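Local coordinates for protein EvdO2 (Micromonospora carbonacea, PDB 4XAC) that probably acts as an iron- and 2-oxoglutarate-dependent oxygenase in the biosynthesis of the orthosomycin antibiotic everninomicin, at residues G143-T148 and V207-R212. Numbering follows the deposited sequence.
Sequences GLSIWT and VVHDFR. With AKG (2-oxoglutaric acid), chain D.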
loop_
_atom_site.group_PDB
_atom_site.type_symbol
_atom_site.label_atom_id
_atom_site.label_comp_id
_atom_site.label_asym_id
_atom_site.label_seq_id
_atom_site.Cartn_x
_atom_site.Cartn_y
_atom_site.Cartn_z
ATOM N N GLY A 143 -5.532 12.378 -1.518
ATOM C CA GLY A 143 -5.496 11.214 -0.663
ATOM C C GLY A 143 -4.122 10.645 -0.481
ATOM O O GLY A 143 -3.151 11.072 -1.115
ATOM N N LEU A 144 -4.053 9.660 0.403
ATOM C CA LEU A 144 -2.803 8.998 0.680
ATOM C C LEU A 144 -3.062 7.574 1.138
ATOM O O LEU A 144 -4.206 7.181 1.410
ATOM C CB LEU A 144 -2.003 9.802 1.735
ATOM C CG LEU A 144 -2.657 10.156 3.080
ATOM C CD1 LEU A 144 -2.819 8.919 3.972
ATOM C CD2 LEU A 144 -1.838 11.210 3.822
ATOM N N SER A 145 -1.991 6.799 1.215
ATOM C CA SER A 145 -2.048 5.435 1.705
ATOM C C SER A 145 -1.098 5.289 2.879
ATOM O O SER A 145 0.001 5.810 2.824
ATOM C CB SER A 145 -1.673 4.447 0.599
ATOM O OG SER A 145 -2.618 4.534 -0.456
ATOM N N ILE A 146 -1.522 4.585 3.928
ATOM C CA ILE A 146 -0.637 4.263 5.060
ATOM C C ILE A 146 -0.386 2.760 5.088
ATOM O O ILE A 146 -1.275 1.963 5.393
ATOM C CB ILE A 146 -1.218 4.729 6.422
ATOM C CG1 ILE A 146 -1.364 6.247 6.428
ATOM C CG2 ILE A 146 -0.277 4.321 7.579
ATOM C CD1 ILE A 146 -2.251 6.819 7.585
ATOM N N TRP A 147 0.840 2.398 4.725
ATOM C CA TRP A 147 1.264 1.016 4.546
ATOM C C TRP A 147 1.942 0.552 5.827
ATOM O O TRP A 147 3.096 0.881 6.056
ATOM C CB TRP A 147 2.220 0.961 3.336
ATOM C CG TRP A 147 2.675 -0.357 2.722
ATOM C CD1 TRP A 147 2.134 -0.989 1.614
ATOM C CD2 TRP A 147 3.857 -1.107 3.065
ATOM N NE1 TRP A 147 2.875 -2.115 1.305
ATOM C CE2 TRP A 147 3.934 -2.205 2.168
ATOM C CE3 TRP A 147 4.841 -0.973 4.053
ATOM C CZ2 TRP A 147 4.956 -3.157 2.238
ATOM C CZ3 TRP A 147 5.862 -1.933 4.114
ATOM C CH2 TRP A 147 5.903 -3.004 3.219
ATOM N N THR A 148 1.223 -0.207 6.660
ATOM C CA THR A 148 1.776 -0.691 7.931
ATOM C C THR A 148 2.293 -2.110 7.750
ATOM O O THR A 148 1.566 -2.975 7.271
ATOM C CB THR A 148 0.724 -0.688 9.069
ATOM O OG1 THR A 148 0.248 0.644 9.281
ATOM C CG2 THR A 148 1.328 -1.207 10.373
ATOM N N VAL A 207 4.957 3.252 6.075
ATOM C CA VAL A 207 5.249 4.348 5.172
ATOM C C VAL A 207 3.912 4.928 4.715
ATOM O O VAL A 207 2.894 4.217 4.643
ATOM C CB VAL A 207 6.124 3.905 3.970
ATOM C CG1 VAL A 207 7.565 3.679 4.414
ATOM C CG2 VAL A 207 5.562 2.640 3.327
ATOM N N VAL A 208 3.925 6.225 4.441
ATOM C CA VAL A 208 2.747 6.974 4.019
ATOM C C VAL A 208 3.072 7.592 2.673
ATOM O O VAL A 208 4.098 8.248 2.550
ATOM C CB VAL A 208 2.396 8.110 5.019
ATOM C CG1 VAL A 208 1.066 8.809 4.619
ATOM C CG2 VAL A 208 2.336 7.580 6.447
ATOM N N HIS A 209 2.228 7.413 1.663
ATOM C CA HIS A 209 2.507 8.105 0.402
ATOM C C HIS A 209 1.268 8.675 -0.273
ATOM O O HIS A 209 0.175 8.098 -0.217
ATOM C CB HIS A 209 3.259 7.190 -0.603
ATOM C CG HIS A 209 2.557 5.914 -0.952
ATOM N ND1 HIS A 209 2.820 4.721 -0.309
ATOM C CD2 HIS A 209 1.641 5.627 -1.915
ATOM C CE1 HIS A 209 2.071 3.765 -0.827
ATOM N NE2 HIS A 209 1.351 4.285 -1.808
ATOM N N ASP A 210 1.481 9.828 -0.906
ATOM C CA ASP A 210 0.467 10.503 -1.703
ATOM C C ASP A 210 -0.007 9.632 -2.866
ATOM O O ASP A 210 0.742 8.796 -3.362
ATOM C CB ASP A 210 1.030 11.823 -2.231
ATOM C CG ASP A 210 -0.022 12.670 -2.944
ATOM O OD1 ASP A 210 -0.135 12.581 -4.181
ATOM O OD2 ASP A 210 -0.746 13.411 -2.256
ATOM N N PHE A 211 -1.253 9.834 -3.296
ATOM C CA PHE A 211 -1.804 9.133 -4.454
ATOM C C PHE A 211 -0.936 9.276 -5.704
ATOM O O PHE A 211 -1.028 8.455 -6.600
ATOM C CB PHE A 211 -3.204 9.660 -4.795
ATOM C CG PHE A 211 -4.309 9.091 -3.960
ATOM C CD1 PHE A 211 -4.074 8.100 -3.034
ATOM C CD2 PHE A 211 -5.603 9.575 -4.109
ATOM C CE1 PHE A 211 -5.115 7.582 -2.276
ATOM C CE2 PHE A 211 -6.650 9.060 -3.362
ATOM C CZ PHE A 211 -6.404 8.061 -2.444
ATOM N N ARG A 212 -0.122 10.329 -5.788
ATOM C CA ARG A 212 0.650 10.555 -7.014
ATOM C C ARG A 212 2.149 10.227 -6.903
ATOM O O ARG A 212 2.874 10.346 -7.882
ATOM C CB ARG A 212 0.477 12.013 -7.484
ATOM C CG ARG A 212 0.207 12.150 -8.984
ATOM C CD ARG A 212 -0.202 13.569 -9.390
ATOM N NE ARG A 212 -1.648 13.724 -9.561
ATOM C CZ ARG A 212 -2.243 14.861 -9.914
ATOM N NH1 ARG A 212 -1.519 15.957 -10.122
ATOM N NH2 ARG A 212 -3.566 14.909 -10.048
HETATM C C1 AKG D . 0.502 0.573 -2.249
HETATM O O1 AKG D . 0.319 0.449 -1.006
HETATM O O2 AKG D . -0.020 1.510 -2.902
HETATM C C2 AKG D . 1.328 -0.431 -2.978
HETATM O O5 AKG D . 1.425 -0.371 -4.201
HETATM C C3 AKG D . 1.999 -1.519 -2.211
HETATM C C4 AKG D . 2.826 -2.508 -2.967
HETATM C C5 AKG D . 3.350 -3.692 -2.216
HETATM O O3 AKG D . 3.088 -3.829 -0.992
HETATM O O4 AKG D . 4.057 -4.559 -2.799
HETATM O O HOH W 1 -1.506 13.500 0.034
HETATM O O HOH W 2 -1.484 6.304 -2.048
#
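S145 and W147 form antiparallel hydrogen-bonded pairs with H209 and V207 in the double-stranded beta-helix (cupin fold) of the PhyH family; the axes of 143-148 and 207-210 approach to 4.6 Å, their directions 161° apart. Backbone bonds run in both directions within each pair. The shortest, W147 N to V207 O (2.7 Å), lies nearly in line with the carbonyl, and F211 N extends the ladder to G143 O past the strand end.

Apolar contact marks the face turned to helix 89-102, where I146 CG1 lies alongside V208 CG2 (3.9 Å) and L144 CD2 reaches V208 CG1.

A CH-pi contact lies just past the strand end: G143 CA sits over the F211 ring, 3.7 Å from its centroid and 12° off the normal. With an alanine in place of F211, the G143 peptide would probably lose its aromatic cover, opening a gap beside M135 and M234.

W147 and H209 share the face that binds 2-oxoglutarate. The H209 ring, packed on one face by S145 CB, gives a longer bond from NE2 to ligand O2 (3.3 Å); ND1 pairs with Y162 and NE2 also with D131. With W147 CG anti to the backbone N (chi1 -170°), the indole arrives edge-on, NE1 donating in the ring plane to ligand O3 at 2.9 Å.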